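Local coordinates for Low density lipoprotein receptor adapter protein 1 (Rattus norvegicus, PDB 3SO6), which is a clathrin adaptor for LDL receptor endocytosis whose phosphotyrosine-binding domain, present here, recognises the receptor's NPXY internalization motif, at residues Val46-Ser51 and His102-Thr107. Residues are numbered along the deposited sequence; the frame is centred on the assembly and turned at random.
Sequences VTLKVS and HAFLCT
With chi1 of -57°, Phe104 sets CG opposite its carbonyl carbon, and its ring reaches across toward Leu48, whose own CG takes the same place relative to the backbone (chi1 -75°). Both methyls of Leu48 are used. Leu48 CD2 sits over the centre of the Phe104 ring as a CH-pi contact, 4.3 Å from the centroid and only 3° off the ring normal. Leu48 CD1 stands above the same face but displaced outward, just past the CD2-CE2 bond, 3.8 Å from Phe104 CD2. Val46 arrives differently: its CG1 lies near the plane of the ring, at the edge, 4.1 Å from Phe104 CE2. In the PTB fold, a member of the PH superfamily, strands 44-51 and 99-105 are not sheet neighbours; strand 4-16 runs between them, antiparallel to each, and hydrogen-bonds through its backbone to Val46 and Leu48. The strongly bent sheet brings side chains from the two strands together over this intervening strand, and the backbones stay well apart, the closest CA atoms, of Val46 and Phe104, being 8.5 Å from each other. Leu57 touches all three residues, and the Tyr10 ring also meets that of Phe104.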
loop_
_atom_site.group_PDB
_atom_site.type_symbol
_atom_site.label_atom_id
_atom_site.label_comp_id
_atom_site.label_asym_id
_atom_site.label_seq_id
_atom_site.Cartn_x
_atom_site.Cartn_y
_atom_site.Cartn_z
ATOM N N VAL A 46 8.788 -9.361 -1.259
ATOM C CA VAL A 46 7.556 -9.436 -0.537
ATOM C C VAL A 46 6.400 -9.694 -1.476
ATOM O O VAL A 46 6.367 -9.117 -2.573
ATOM C CB VAL A 46 7.359 -8.130 0.319
ATOM C CG1 VAL A 46 5.957 -7.963 0.935
ATOM C CG2 VAL A 46 8.486 -7.978 1.363
ATOM N N THR A 47 5.431 -10.483 -1.016
ATOM C CA THR A 47 4.195 -10.749 -1.741
ATOM C C THR A 47 3.069 -9.985 -1.130
ATOM O O THR A 47 2.947 -9.897 0.072
ATOM C CB THR A 47 3.917 -12.279 -1.697
ATOM O OG1 THR A 47 5.040 -12.884 -2.353
ATOM C CG2 THR A 47 2.648 -12.632 -2.369
ATOM N N LEU A 48 2.330 -9.279 -1.988
ATOM C CA LEU A 48 1.130 -8.548 -1.554
ATOM C C LEU A 48 -0.117 -9.276 -2.064
ATOM O O LEU A 48 -0.217 -9.578 -3.257
ATOM C CB LEU A 48 1.044 -7.154 -2.203
ATOM C CG LEU A 48 1.967 -6.107 -1.667
ATOM C CD1 LEU A 48 3.485 -6.467 -1.945
ATOM C CD2 LEU A 48 1.665 -4.670 -2.179
ATOM N N LYS A 49 -1.058 -9.537 -1.169
ATOM C CA LYS A 49 -2.362 -10.100 -1.565
ATOM C C LYS A 49 -3.409 -9.041 -1.216
ATOM O O LYS A 49 -3.663 -8.710 -0.009
ATOM C CB LYS A 49 -2.638 -11.460 -0.896
ATOM C CG LYS A 49 -3.925 -12.123 -1.504
ATOM C CD LYS A 49 -4.238 -13.533 -0.907
ATOM N N VAL A 50 -4.047 -8.522 -2.264
ATOM C CA VAL A 50 -4.954 -7.338 -2.129
ATOM C C VAL A 50 -6.411 -7.845 -2.208
ATOM O O VAL A 50 -6.726 -8.553 -3.185
ATOM C CB VAL A 50 -4.669 -6.359 -3.315
ATOM C CG1 VAL A 50 -5.618 -5.195 -3.234
ATOM C CG2 VAL A 50 -3.202 -5.925 -3.286
ATOM N N SER A 51 -7.233 -7.485 -1.236
ATOM C CA SER A 51 -8.694 -7.820 -1.371
ATOM C C SER A 51 -9.422 -6.747 -0.616
ATOM O O SER A 51 -8.799 -5.849 -0.035
ATOM C CB SER A 51 -8.921 -9.179 -0.710
ATOM O OG SER A 51 -8.858 -9.068 0.698
ATOM N N HIS A 102 4.485 3.002 2.967
ATOM C CA HIS A 102 5.247 1.819 2.621
ATOM C C HIS A 102 5.357 1.682 1.089
ATOM O O HIS A 102 4.343 1.796 0.381
ATOM C CB HIS A 102 4.588 0.531 3.145
ATOM C CG HIS A 102 4.556 0.448 4.644
ATOM N ND1 HIS A 102 5.454 -0.295 5.376
ATOM C CD2 HIS A 102 3.743 1.058 5.549
ATOM C CE1 HIS A 102 5.162 -0.194 6.663
ATOM N NE2 HIS A 102 4.156 0.655 6.808
ATOM N N ALA A 103 6.601 1.553 0.567
ATOM C CA ALA A 103 6.844 1.585 -0.854
ATOM C C ALA A 103 7.441 0.288 -1.372
ATOM O O ALA A 103 8.257 -0.342 -0.677
ATOM C CB ALA A 103 7.721 2.774 -1.228
ATOM N N PHE A 104 7.003 -0.092 -2.588
ATOM C CA PHE A 104 7.392 -1.334 -3.190
ATOM C C PHE A 104 7.850 -1.078 -4.608
ATOM O O PHE A 104 7.231 -0.313 -5.380
ATOM C CB PHE A 104 6.173 -2.298 -3.233
ATOM C CG PHE A 104 5.595 -2.535 -1.861
ATOM C CD1 PHE A 104 4.744 -1.605 -1.269
ATOM C CD2 PHE A 104 5.986 -3.707 -1.112
ATOM C CE1 PHE A 104 4.278 -1.839 0.053
ATOM C CE2 PHE A 104 5.504 -3.908 0.187
ATOM C CZ PHE A 104 4.679 -2.945 0.749
ATOM N N LEU A 105 8.935 -1.744 -4.991
ATOM C CA LEU A 105 9.491 -1.610 -6.325
ATOM C C LEU A 105 8.929 -2.764 -7.200
ATOM O O LEU A 105 8.965 -3.958 -6.798
ATOM C CB LEU A 105 10.997 -1.768 -6.260
ATOM C CG LEU A 105 11.679 -1.629 -7.617
ATOM C CD1 LEU A 105 11.670 -0.201 -8.173
ATOM C CD2 LEU A 105 13.182 -1.972 -7.440
ATOM N N CYS A 106 8.367 -2.365 -8.345
ATOM C CA CYS A 106 7.805 -3.293 -9.317
ATOM C C CYS A 106 8.837 -3.411 -10.435
ATOM O O CYS A 106 9.716 -2.566 -10.627
ATOM C CB CYS A 106 6.471 -2.765 -9.844
ATOM S SG CYS A 106 5.298 -2.401 -8.488
ATOM N N THR A 107 8.664 -4.407 -11.275
ATOM C CA THR A 107 9.531 -4.516 -12.475
ATOM C C THR A 107 9.330 -3.448 -13.501
ATOM O O THR A 107 10.306 -3.079 -14.245
ATOM C CB THR A 107 9.390 -5.922 -13.143
ATOM O OG1 THR A 107 7.984 -6.163 -13.324
ATOM C CG2 THR A 107 9.868 -6.963 -12.172
#